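ORF48 (Lactococcus phage TP901-1, PDB 3UH8) is a baseplate protein of the phage, probably a structural component of the host-adhesion machinery, represented here by its immunoglobulin-like N-terminal domain. Local coordinates at residues A[43-54]-A[108-119]. Numbering follows the deposited sequence.
Sequences KNFEGLQPFFCL and WIEQFSTRTFHY
One face of the Phe112 ring carries the side chain of Lys43, while Leu48 CD1 and Phe45 CB sit at its edge; a second flat group, the indole of Trp108, receives the edge of Phe51 on one face. Both clusters belong to the immunoglobulin-like, all-beta BppU N-terminal domain, in which strand 92-103 pairs with strand 49-54 and with both strand 108-110 and strand 112-122. The backbone changes direction at Gln111: Trp108, before it, packs on Gln49 and Phe51, and Phe112, after it, on Lys43, Phe45 and Leu48.

Lys43 NZ stands 4.1 Å from the centroid of the Phe112 ring and 3° off its normal, which defines a cation-pi contact. Lys43 CE makes a CH-pi contact with the same face, and Lys43 CG comes within 3.5 Å of Phe112 CZ. A bend at chi2 (106°) lays the lysine chain across the ring; its ammonium is also salt-bridged to Glu38. Leu48, closing the type II turn from Phe45, directs CD1 to Phe112 CE2 (3.7 Å) and both methyls to Gln111 CB.

Phe51 and Trp108 form a T-shaped pair, with planes at 66° and centroids of the Phe51 ring and the five-membered indole ring 5.1 Å apart. The six-membered part of the indole takes Gln49, whose CB lies 3.5 Å from Trp108 CZ3; Gln49 NE2 leads away from the indole and is hydrogen-bonded to Val69 O.

At the far end, Tyr119 meets Phe52 and Leu54. Its hydroxyl, hydrogen-bonded to Ala87 O, approaches the rim of the Phe52 ring almost within the ring plane, with Tyr119 OH 3.8 Å from Phe52 CZ and 3.3 Å from Leu54 CD1.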
ATOM      1  N   LYS A  43      -6.953 -11.831  -3.344  1.00 40.38           N
ATOM      2  CA  LYS A  43      -7.420 -11.196  -4.571  1.00 39.97           C
ATOM      3  C   LYS A  43      -6.386 -11.269  -5.675  1.00 43.11           C
ATOM      4  O   LYS A  43      -5.264 -10.765  -5.528  1.00 42.63           O
ATOM      5  CB  LYS A  43      -7.869  -9.744  -4.316  1.00 42.47           C
ATOM      6  CG  LYS A  43      -8.099  -8.938  -5.594  1.00 56.26           C
ATOM      7  CD  LYS A  43      -9.561  -8.719  -5.883  1.00 65.90           C
ATOM      8  CE  LYS A  43      -9.838  -8.549  -7.357  1.00 75.89           C
ATOM      9  NZ  LYS A  43     -11.185  -7.973  -7.604  1.00 84.79           N
ATOM     10  N   ASN A  44      -6.774 -11.894  -6.787  1.00 38.98           N
ATOM     11  CA  ASN A  44      -5.960 -12.005  -7.985  1.00 38.35           C
ATOM     12  C   ASN A  44      -5.965 -10.646  -8.676  1.00 40.84           C
ATOM     13  O   ASN A  44      -7.043 -10.090  -8.932  1.00 40.77           O
ATOM     14  CB  ASN A  44      -6.553 -13.066  -8.927  1.00 39.65           C
ATOM     15  CG  ASN A  44      -5.797 -14.367  -8.976  1.00 66.29           C
ATOM     16  OD1 ASN A  44      -5.731 -15.120  -7.998  1.00 62.11           O
ATOM     17  ND2 ASN A  44      -5.330 -14.721 -10.154  1.00 57.89           N
ATOM     18  N   PHE A  45      -4.790 -10.081  -8.960  1.00 35.94           N
ATOM     19  CA  PHE A  45      -4.712  -8.817  -9.680  1.00 35.17           C
ATOM     20  C   PHE A  45      -3.783  -8.963 -10.885  1.00 38.85           C
ATOM     21  O   PHE A  45      -3.029  -8.054 -11.231  1.00 38.37           O
ATOM     22  CB  PHE A  45      -4.421  -7.606  -8.763  1.00 36.56           C
ATOM     23  CG  PHE A  45      -3.232  -7.712  -7.838  1.00 37.63           C
ATOM     24  CD1 PHE A  45      -1.977  -7.266  -8.237  1.00 40.11           C
ATOM     25  CD2 PHE A  45      -3.380  -8.186  -6.541  1.00 39.33           C
ATOM     26  CE1 PHE A  45      -0.884  -7.328  -7.365  1.00 41.02           C
ATOM     27  CE2 PHE A  45      -2.286  -8.253  -5.673  1.00 41.83           C
ATOM     28  CZ  PHE A  45      -1.045  -7.826  -6.090  1.00 39.89           C
ATOM     29  N   GLU A  46      -3.892 -10.138 -11.553  1.00 36.45           N
ATOM     30  CA  GLU A  46      -3.134 -10.522 -12.749  1.00 36.23           C
ATOM     31  C   GLU A  46      -3.457  -9.560 -13.878  1.00 39.38           C
ATOM     32  O   GLU A  46      -4.631  -9.287 -14.153  1.00 39.05           O
ATOM     33  CB  GLU A  46      -3.469 -11.963 -13.182  1.00 37.84           C
ATOM     34  CG  GLU A  46      -3.336 -12.987 -12.067  1.00 49.09           C
ATOM     35  CD  GLU A  46      -3.272 -14.452 -12.460  1.00 69.94           C
ATOM     36  OE1 GLU A  46      -3.485 -14.780 -13.650  1.00 63.34           O
ATOM     37  OE2 GLU A  46      -3.035 -15.281 -11.553  1.00 64.43           O
ATOM     38  N   GLY A  47      -2.406  -9.023 -14.484  1.00 35.53           N
ATOM     39  CA  GLY A  47      -2.516  -8.045 -15.555  1.00 35.22           C
ATOM     40  C   GLY A  47      -2.710  -6.629 -15.050  1.00 38.55           C
ATOM     41  O   GLY A  47      -2.892  -5.710 -15.852  1.00 38.30           O
ATOM     42  N   LEU A  48      -2.678  -6.440 -13.713  1.00 34.42           N
ATOM     43  CA  LEU A  48      -2.828  -5.134 -13.071  1.00 33.78           C
ATOM     44  C   LEU A  48      -1.586  -4.761 -12.276  1.00 36.54           C
ATOM     45  O   LEU A  48      -0.932  -5.627 -11.686  1.00 36.63           O
ATOM     46  CB  LEU A  48      -4.084  -5.057 -12.178  1.00 33.66           C
ATOM     47  CG  LEU A  48      -5.455  -5.265 -12.843  1.00 37.98           C
ATOM     48  CD1 LEU A  48      -6.554  -5.309 -11.807  1.00 38.13           C
ATOM     49  CD2 LEU A  48      -5.764  -4.177 -13.852  1.00 40.00           C
ATOM     50  N   GLN A  49      -1.272  -3.460 -12.266  1.00 31.62           N
ATOM     51  CA  GLN A  49      -0.125  -2.878 -11.580  1.00 30.55           C
ATOM     52  C   GLN A  49      -0.570  -2.173 -10.289  1.00 32.80           C
ATOM     53  O   GLN A  49      -1.415  -1.275 -10.353  1.00 32.18           O
ATOM     54  CB  GLN A  49       0.605  -1.912 -12.534  1.00 31.77           C
ATOM     55  CG  GLN A  49       1.686  -1.023 -11.914  1.00 42.37           C
ATOM     56  CD  GLN A  49       2.899  -1.780 -11.453  1.00 56.82           C
ATOM     57  OE1 GLN A  49       3.348  -2.737 -12.091  1.00 50.71           O
ATOM     58  NE2 GLN A  49       3.461  -1.351 -10.333  1.00 47.45           N
ATOM     59  N   PRO A  50      -0.026  -2.562  -9.111  1.00 28.39           N
ATOM     60  CA  PRO A  50      -0.424  -1.881  -7.869  1.00 27.64           C
ATOM     61  C   PRO A  50       0.257  -0.528  -7.688  1.00 30.66           C
ATOM     62  O   PRO A  50       1.417  -0.353  -8.063  1.00 29.93           O
ATOM     63  CB  PRO A  50      -0.035  -2.868  -6.766  1.00 29.40           C
ATOM     64  CG  PRO A  50       0.961  -3.784  -7.372  1.00 34.10           C
ATOM     65  CD  PRO A  50       0.984  -3.610  -8.859  1.00 29.76           C
ATOM     66  N   PHE A  51      -0.480   0.429  -7.117  1.00 26.92           N
ATOM     67  CA  PHE A  51       0.005   1.781  -6.864  1.00 26.46           C
ATOM     68  C   PHE A  51      -0.217   2.184  -5.419  1.00 30.05           C
ATOM     69  O   PHE A  51      -1.302   1.969  -4.877  1.00 29.65           O
ATOM     70  CB  PHE A  51      -0.675   2.787  -7.805  1.00 28.11           C
ATOM     71  CG  PHE A  51      -0.085   2.840  -9.193  1.00 29.54           C
ATOM     72  CD1 PHE A  51       0.908   3.760  -9.507  1.00 32.36           C
ATOM     73  CD2 PHE A  51      -0.518   1.973 -10.185  1.00 31.72           C
ATOM     74  CE1 PHE A  51       1.456   3.808 -10.792  1.00 33.37           C
ATOM     75  CE2 PHE A  51       0.020   2.032 -11.474  1.00 34.42           C
ATOM     76  CZ  PHE A  51       1.012   2.941 -11.764  1.00 32.37           C
ATOM     77  N   PHE A  52       0.814   2.766  -4.795  1.00 26.50           N
ATOM     78  CA  PHE A  52       0.732   3.256  -3.425  1.00 26.16           C
ATOM     79  C   PHE A  52       0.208   4.686  -3.487  1.00 30.95           C
ATOM     80  O   PHE A  52       0.887   5.570  -4.015  1.00 30.21           O
ATOM     81  CB  PHE A  52       2.101   3.181  -2.720  1.00 27.65           C
ATOM     82  CG  PHE A  52       2.145   3.847  -1.363  1.00 28.95           C
ATOM     83  CD1 PHE A  52       1.655   3.198  -0.235  1.00 31.58           C
ATOM     84  CD2 PHE A  52       2.669   5.125  -1.213  1.00 30.77           C
ATOM     85  CE1 PHE A  52       1.691   3.815   1.017  1.00 32.45           C
ATOM     86  CE2 PHE A  52       2.714   5.736   0.043  1.00 33.48           C
ATOM     87  CZ  PHE A  52       2.223   5.080   1.149  1.00 31.59           C
ATOM     88  N   CYS A  53      -1.013   4.902  -2.980  1.00 28.63           N
ATOM     89  CA  CYS A  53      -1.635   6.220  -2.976  1.00 29.24           C
ATOM     90  C   CYS A  53      -1.696   6.770  -1.555  1.00 34.34           C
ATOM     91  O   CYS A  53      -2.543   6.352  -0.765  1.00 33.75           O
ATOM     92  CB  CYS A  53      -3.013   6.180  -3.635  1.00 29.66           C
ATOM     93  SG  CYS A  53      -3.009   5.561  -5.338  1.00 33.64           S
ATOM     94  N   LEU A  54      -0.749   7.663  -1.221  1.00 32.12           N
ATOM     95  CA  LEU A  54      -0.694   8.308   0.088  1.00 32.54           C
ATOM     96  C   LEU A  54      -1.660   9.475   0.068  1.00 38.30           C
ATOM     97  O   LEU A  54      -1.639  10.286  -0.869  1.00 38.42           O
ATOM     98  CB  LEU A  54       0.733   8.772   0.455  1.00 32.46           C
ATOM     99  CG  LEU A  54       0.889   9.640   1.727  1.00 36.77           C
ATOM    100  CD1 LEU A  54       0.674   8.833   3.010  1.00 36.75           C
ATOM    101  CD2 LEU A  54       2.228  10.323   1.754  1.00 38.50           C
ATOM    102  N   TRP A 108      -2.503   5.115 -17.255  1.00 48.99           N
ATOM    103  CA  TRP A 108      -2.960   4.106 -16.301  1.00 48.32           C
ATOM    104  C   TRP A 108      -4.424   4.319 -15.938  1.00 51.01           C
ATOM    105  O   TRP A 108      -4.855   5.462 -15.769  1.00 50.81           O
ATOM    106  CB  TRP A 108      -2.075   4.111 -15.049  1.00 47.24           C
ATOM    107  CG  TRP A 108      -0.686   3.610 -15.302  1.00 47.24           C
ATOM    108  CD1 TRP A 108       0.426   4.362 -15.550  1.00 50.99           C
ATOM    109  CD2 TRP A 108      -0.271   2.242 -15.386  1.00 48.01           C
ATOM    110  NE1 TRP A 108       1.512   3.545 -15.770  1.00 49.93           N
ATOM    111  CE2 TRP A 108       1.115   2.237 -15.673  1.00 51.36           C
ATOM    112  CE3 TRP A 108      -0.939   1.011 -15.259  1.00 48.74           C
ATOM    113  CZ2 TRP A 108       1.843   1.052 -15.829  1.00 50.77           C
ATOM    114  CZ3 TRP A 108      -0.216  -0.161 -15.421  1.00 50.31           C
ATOM    115  CH2 TRP A 108       1.160  -0.134 -15.691  1.00 50.86           C
ATOM    116  N   ILE A 109      -5.190   3.219 -15.851  1.00 46.64           N
ATOM    117  CA  ILE A 109      -6.615   3.242 -15.517  1.00 46.01           C
ATOM    118  C   ILE A 109      -6.930   2.238 -14.417  1.00 48.50           C
ATOM    119  O   ILE A 109      -6.696   1.042 -14.595  1.00 48.14           O
ATOM    120  CB  ILE A 109      -7.497   3.044 -16.770  1.00 49.18           C
ATOM    121  N   GLU A 110      -7.453   2.729 -13.278  1.00 43.68           N
ATOM    122  CA  GLU A 110      -7.798   1.906 -12.120  1.00 42.98           C
ATOM    123  C   GLU A 110      -8.975   0.974 -12.381  1.00 46.19           C
ATOM    124  O   GLU A 110     -10.069   1.431 -12.717  1.00 45.80           O
ATOM    125  CB  GLU A 110      -8.057   2.770 -10.875  1.00 44.25           C
ATOM    126  CG  GLU A 110      -8.367   1.943  -9.640  1.00 53.94           C
ATOM    127  CD  GLU A 110      -9.134   2.673  -8.563  1.00 72.41           C
ATOM    128  OE1 GLU A 110     -10.377   2.766  -8.681  1.00 68.83           O
ATOM    129  OE2 GLU A 110      -8.494   3.136  -7.592  1.00 64.00           O
ATOM    130  N   GLN A 111      -8.742  -0.333 -12.192  1.00 42.55           N
ATOM    131  CA  GLN A 111      -9.757  -1.374 -12.342  1.00 42.04           C
ATOM    132  C   GLN A 111     -10.479  -1.599 -11.018  1.00 44.94           C
ATOM    133  O   GLN A 111     -11.675  -1.893 -11.019  1.00 44.72           O
ATOM    134  CB  GLN A 111      -9.124  -2.667 -12.879  1.00 43.42           C
ATOM    135  CG  GLN A 111      -9.437  -2.981 -14.354  1.00 60.96           C
ATOM    136  CD  GLN A 111      -9.533  -1.787 -15.287  1.00 82.78           C
ATOM    137  OE1 GLN A 111     -10.584  -1.524 -15.883  1.00 78.57           O
ATOM    138  NE2 GLN A 111      -8.448  -1.037 -15.445  1.00 76.02           N
ATOM    139  N   PHE A 112      -9.752  -1.429  -9.894  1.00 40.60           N
ATOM    140  CA  PHE A 112     -10.233  -1.545  -8.512  1.00 39.89           C
ATOM    141  C   PHE A 112      -9.146  -1.080  -7.530  1.00 42.79           C
ATOM    142  O   PHE A 112      -7.984  -0.920  -7.918  1.00 42.47           O
ATOM    143  CB  PHE A 112     -10.702  -2.983  -8.182  1.00 41.60           C
ATOM    144  CG  PHE A 112      -9.616  -3.946  -7.767  1.00 43.03           C
ATOM    145  CD1 PHE A 112      -9.445  -4.292  -6.431  1.00 46.09           C
ATOM    146  CD2 PHE A 112      -8.762  -4.504  -8.707  1.00 45.11           C
ATOM    147  CE1 PHE A 112      -8.433  -5.175  -6.046  1.00 46.90           C
ATOM    148  CE2 PHE A 112      -7.758  -5.397  -8.321  1.00 47.89           C
ATOM    149  CZ  PHE A 112      -7.595  -5.717  -6.991  1.00 46.01           C
ATOM    150  N   SER A 113      -9.517  -0.904  -6.253  1.00 38.25           N
ATOM    151  CA  SER A 113      -8.592  -0.474  -5.206  1.00 37.54           C
ATOM    152  C   SER A 113      -8.935  -1.069  -3.852  1.00 39.61           C
ATOM    153  O   SER A 113     -10.045  -1.574  -3.659  1.00 39.03           O
ATOM    154  CB  SER A 113      -8.571   1.050  -5.108  1.00 41.00           C
ATOM    155  OG  SER A 113      -9.870   1.586  -4.909  1.00 49.41           O
ATOM    156  N   THR A 114      -7.979  -1.007  -2.911  1.00 35.10           N
ATOM    157  CA  THR A 114      -8.189  -1.454  -1.538  1.00 34.37           C
ATOM    158  C   THR A 114      -8.865  -0.302  -0.801  1.00 37.40           C
ATOM    159  O   THR A 114      -8.899   0.831  -1.294  1.00 36.86           O
ATOM    160  CB  THR A 114      -6.851  -1.785  -0.822  1.00 41.06           C
ATOM    161  OG1 THR A 114      -6.090  -0.589  -0.626  1.00 38.82           O
ATOM    162  CG2 THR A 114      -6.025  -2.850  -1.534  1.00 39.84           C
ATOM    163  N   ARG A 115      -9.361  -0.578   0.395  1.00 33.53           N
ATOM    164  CA  ARG A 115      -9.950   0.458   1.222  1.00 33.02           C
ATOM    165  C   ARG A 115      -8.824   1.089   2.017  1.00 35.32           C
ATOM    166  O   ARG A 115      -7.766   0.466   2.155  1.00 35.10           O
ATOM    167  CB  ARG A 115     -11.038  -0.135   2.103  1.00 34.02           C
ATOM    168  CG  ARG A 115     -12.273  -0.439   1.262  1.00 46.21           C
ATOM    169  CD  ARG A 115     -13.344  -1.201   2.003  1.00 58.72           C
ATOM    170  NE  ARG A 115     -13.638  -0.608   3.306  1.00 70.51           N
ATOM    171  CZ  ARG A 115     -14.754   0.048   3.601  1.00 87.03           C
ATOM    172  NH1 ARG A 115     -15.712   0.184   2.694  1.00 75.44           N
ATOM    173  NH2 ARG A 115     -14.932   0.551   4.815  1.00 74.54           N
ATOM    174  N   THR A 116      -9.004   2.344   2.475  1.00 30.17           N
ATOM    175  CA  THR A 116      -7.955   3.047   3.219  1.00 29.13           C
ATOM    176  C   THR A 116      -7.541   2.326   4.495  1.00 30.94           C
ATOM    177  O   THR A 116      -8.340   1.619   5.111  1.00 30.65           O
ATOM    178  CB  THR A 116      -8.295   4.524   3.495  1.00 36.37           C
ATOM    179  OG1 THR A 116      -9.409   4.614   4.383  1.00 36.02           O
ATOM    180  CG2 THR A 116      -8.526   5.334   2.233  1.00 34.60           C
ATOM    181  N   PHE A 117      -6.273   2.487   4.855  1.00 25.82           N
ATOM    182  CA  PHE A 117      -5.669   1.938   6.055  1.00 24.73           C
ATOM    183  C   PHE A 117      -4.728   2.991   6.606  1.00 28.06           C
ATOM    184  O   PHE A 117      -4.342   3.921   5.888  1.00 27.39           O
ATOM    185  CB  PHE A 117      -4.922   0.626   5.751  1.00 26.20           C
ATOM    186  CG  PHE A 117      -3.638   0.762   4.965  1.00 27.40           C
ATOM    187  CD1 PHE A 117      -3.657   0.805   3.577  1.00 30.08           C
ATOM    188  CD2 PHE A 117      -2.408   0.811   5.610  1.00 29.21           C
ATOM    189  CE1 PHE A 117      -2.469   0.933   2.849  1.00 30.87           C
ATOM    190  CE2 PHE A 117      -1.221   0.937   4.882  1.00 31.88           C
ATOM    191  CZ  PHE A 117      -1.259   0.994   3.507  1.00 29.97           C
ATOM    192  N   HIS A 118      -4.337   2.832   7.865  1.00 24.71           N
ATOM    193  CA  HIS A 118      -3.432   3.766   8.499  1.00 24.35           C
ATOM    194  C   HIS A 118      -2.125   3.121   8.894  1.00 27.96           C
ATOM    195  O   HIS A 118      -2.086   1.931   9.204  1.00 27.58           O
ATOM    196  CB  HIS A 118      -4.090   4.401   9.725  1.00 25.11           C
ATOM    197  CG  HIS A 118      -5.200   5.353   9.400  1.00 28.60           C
ATOM    198  ND1 HIS A 118      -6.504   4.912   9.260  1.00 30.44           N
ATOM    199  CD2 HIS A 118      -5.173   6.697   9.245  1.00 30.36           C
ATOM    200  CE1 HIS A 118      -7.222   5.995   9.002  1.00 29.84           C
ATOM    201  NE2 HIS A 118      -6.463   7.093   8.988  1.00 30.10           N
ATOM    202  N   TYR A 119      -1.057   3.925   8.891  1.00 24.44           N
ATOM    203  CA  TYR A 119       0.276   3.548   9.339  1.00 24.13           C
ATOM    204  C   TYR A 119       0.880   4.722  10.099  1.00 29.59           C
ATOM    205  O   TYR A 119       0.517   5.874   9.845  1.00 29.50           O
ATOM    206  CB  TYR A 119       1.172   3.038   8.189  1.00 24.55           C
ATOM    207  CG  TYR A 119       1.641   4.084   7.202  1.00 24.89           C
ATOM    208  CD1 TYR A 119       2.862   4.729   7.366  1.00 26.70           C
ATOM    209  CD2 TYR A 119       0.903   4.366   6.054  1.00 25.09           C
ATOM    210  CE1 TYR A 119       3.318   5.667   6.439  1.00 26.86           C
ATOM    211  CE2 TYR A 119       1.352   5.299   5.117  1.00 25.59           C
ATOM    212  CZ  TYR A 119       2.562   5.945   5.314  1.00 31.41           C
ATOM    213  OH  TYR A 119       3.002   6.878   4.412  1.00 31.00           O
TER